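Long-range contact in PA14 domain-containing protein (Clostridium clariflavum, PDB 6QDI), which probably senses plant cell-wall polysaccharides through tandem calcium-binding PA14 domains, as the extracellular part of a membrane-bound anti-sigma factor: residues K236-E241 / L263-G268. Numbering follows the deposited sequence.
Sequences KWTASE and LYRNTG. With CA (calcium ion), chain E.
Trp237 and Arg265 form an offset cation-pi stack in the second PA14 domain, a beta-sandwich module, joining the type I turn of Lys236-Ala239 to strand 257-266 beside a calcium site. The guanidinium and indole planes differ by 6°, with centres 4.0 Å apart. Arg265 CD sits over the six-membered ring of Trp237, 3.5 Å from its centroid, a CH-pi contact; the guanidinium is offset toward the Trp237 NE1 rim, Arg265 CZ standing 3.9 Å from the five-membered-ring centroid. A bend at chi3 (-51°) sets NE above and just outside the CZ2-CE2 bond. Arg265 NH1 donates to Trp237 O at 3.1 Å and 166°, in the guanidinium plane. Stack and bond, with Thr267 CG2 on the opposite face, probably limit the guanidinium's rotation, and NH2 forms a salt bridge with Asp165. Trp237 CZ3 also packs closely, 3.7 Å from Leu263 CB, and Tyr264 N meets the ring edge.

Toward Ser240 the contact becomes loose: one water bridges Ser240 OG and Thr267 OG1, donating to the latter, which also bonds Asp222. Asn266 OD1 and Gly268 O bind the calcium ion with Asp221, Asp222 and Ala270; Asn266 OD1 also accepts from Gly268 N at 3.1 Å, closing an Asx turn.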
loop_
_atom_site.group_PDB
_atom_site.type_symbol
_atom_site.label_atom_id
_atom_site.label_comp_id
_atom_site.label_asym_id
_atom_site.label_seq_id
_atom_site.Cartn_x
_atom_site.Cartn_y
_atom_site.Cartn_z
ATOM N N LYS A 236 -10.739 12.766 -17.796
ATOM C CA LYS A 236 -9.291 12.635 -17.984
ATOM C C LYS A 236 -8.949 11.262 -18.575
ATOM O O LYS A 236 -7.872 10.733 -18.346
ATOM C CB LYS A 236 -8.551 12.933 -16.673
ATOM C CG LYS A 236 -8.652 14.358 -16.228
ATOM C CD LYS A 236 -7.902 15.314 -17.127
ATOM C CE LYS A 236 -8.166 16.739 -16.691
ATOM N NZ LYS A 236 -7.358 17.736 -17.415
ATOM N N TRP A 237 -9.864 10.699 -19.367
ATOM C CA TRP A 237 -9.725 9.348 -19.880
ATOM C C TRP A 237 -8.548 9.200 -20.801
ATOM O O TRP A 237 -7.891 8.177 -20.793
ATOM C CB TRP A 237 -11.003 8.941 -20.605
ATOM C CG TRP A 237 -11.049 7.522 -20.954
ATOM C CD1 TRP A 237 -11.156 6.967 -22.202
ATOM C CD2 TRP A 237 -11.031 6.403 -20.042
ATOM N NE1 TRP A 237 -11.183 5.608 -22.127
ATOM C CE2 TRP A 237 -11.082 5.235 -20.814
ATOM C CE3 TRP A 237 -10.925 6.275 -18.656
ATOM C CZ2 TRP A 237 -11.074 3.968 -20.239
ATOM C CZ3 TRP A 237 -10.918 5.003 -18.097
ATOM C CH2 TRP A 237 -10.987 3.884 -18.891
ATOM N N THR A 238 -8.286 10.212 -21.605
ATOM C CA THR A 238 -7.154 10.153 -22.524
ATOM C C THR A 238 -6.018 11.038 -22.080
ATOM O O THR A 238 -5.148 11.372 -22.902
ATOM C CB THR A 238 -7.572 10.530 -23.944
ATOM O OG1 THR A 238 -8.176 11.815 -23.915
ATOM C CG2 THR A 238 -8.548 9.515 -24.484
ATOM N N ALA A 239 -5.979 11.411 -20.794
ATOM C CA ALA A 239 -4.978 12.365 -20.355
ATOM C C ALA A 239 -3.544 11.759 -20.519
ATOM O O ALA A 239 -2.610 12.524 -20.754
ATOM C CB ALA A 239 -5.265 12.809 -18.936
ATOM N N SER A 240 -3.396 10.427 -20.421
ATOM C CA SER A 240 -2.121 9.707 -20.642
ATOM C C SER A 240 -1.055 10.433 -19.837
ATOM O O SER A 240 -0.050 10.919 -20.411
ATOM C CB SER A 240 -1.807 9.654 -22.157
ATOM O OG SER A 240 -0.701 8.820 -22.477
ATOM N N GLU A 241 -1.273 10.590 -18.543
ATOM C CA GLU A 241 -0.334 11.297 -17.662
ATOM C C GLU A 241 -0.533 10.809 -16.223
ATOM O O GLU A 241 -1.535 10.188 -15.851
ATOM C CB GLU A 241 -0.652 12.828 -17.668
ATOM C CG GLU A 241 -2.063 13.167 -17.125
ATOM C CD GLU A 241 -2.419 14.654 -17.060
ATOM O OE1 GLU A 241 -1.531 15.508 -17.329
ATOM O OE2 GLU A 241 -3.609 14.953 -16.718
ATOM N N LEU A 263 -14.073 5.539 -13.602
ATOM C CA LEU A 263 -13.413 4.736 -14.637
ATOM C C LEU A 263 -11.920 5.031 -14.570
ATOM O O LEU A 263 -11.524 6.168 -14.380
ATOM C CB LEU A 263 -13.933 5.107 -16.038
ATOM C CG LEU A 263 -15.423 4.926 -16.346
ATOM C CD1 LEU A 263 -16.037 3.726 -15.650
ATOM C CD2 LEU A 263 -16.268 6.147 -16.020
ATOM N N TYR A 264 -11.123 3.981 -14.728
ATOM C CA TYR A 264 -9.680 4.076 -14.574
ATOM C C TYR A 264 -8.979 3.234 -15.614
ATOM O O TYR A 264 -9.462 2.149 -15.943
ATOM C CB TYR A 264 -9.306 3.580 -13.141
ATOM C CG TYR A 264 -7.831 3.312 -13.060
ATOM C CD1 TYR A 264 -6.904 4.360 -13.052
ATOM C CD2 TYR A 264 -7.357 2.034 -13.208
ATOM C CE1 TYR A 264 -5.562 4.106 -13.191
ATOM C CE2 TYR A 264 -6.016 1.796 -13.371
ATOM C CZ TYR A 264 -5.118 2.837 -13.375
ATOM O OH TYR A 264 -3.769 2.553 -13.548
ATOM N N ARG A 265 -7.804 3.686 -16.085
ATOM C CA ARG A 265 -6.994 2.846 -16.942
ATOM C C ARG A 265 -5.502 3.050 -16.705
ATOM O O ARG A 265 -5.037 4.161 -16.378
ATOM C CB ARG A 265 -7.291 3.120 -18.415
ATOM C CG ARG A 265 -6.833 4.470 -18.884
ATOM C CD ARG A 265 -7.539 5.001 -20.069
ATOM N NE ARG A 265 -7.603 4.107 -21.187
ATOM C CZ ARG A 265 -7.825 4.515 -22.432
ATOM N NH1 ARG A 265 -7.903 5.796 -22.724
ATOM N NH2 ARG A 265 -7.927 3.610 -23.383
ATOM N N ASN A 266 -4.782 1.959 -16.924
ATOM C CA ASN A 266 -3.328 2.007 -17.136
ATOM C C ASN A 266 -3.122 1.671 -18.602
ATOM O O ASN A 266 -3.648 0.674 -19.095
ATOM C CB ASN A 266 -2.596 0.984 -16.266
ATOM C CG ASN A 266 -1.085 1.202 -16.272
ATOM O OD1 ASN A 266 -0.588 2.151 -16.879
ATOM N ND2 ASN A 266 -0.351 0.340 -15.599
ATOM N N THR A 267 -2.327 2.481 -19.292
ATOM C CA THR A 267 -1.991 2.241 -20.690
ATOM C C THR A 267 -0.522 1.874 -20.903
ATOM O O THR A 267 -0.112 1.656 -22.037
ATOM C CB THR A 267 -2.386 3.421 -21.601
ATOM O OG1 THR A 267 -1.664 4.590 -21.218
ATOM C CG2 THR A 267 -3.885 3.677 -21.586
ATOM N N GLY A 268 0.252 1.831 -19.815
ATOM C CA GLY A 268 1.637 1.420 -19.907
ATOM C C GLY A 268 2.385 1.868 -18.636
ATOM O O GLY A 268 2.047 2.862 -17.991
HETATM CA CA CA E . 0.736 4.165 -16.606
HETATM O O HOH W 1 -0.929 6.079 -23.294
#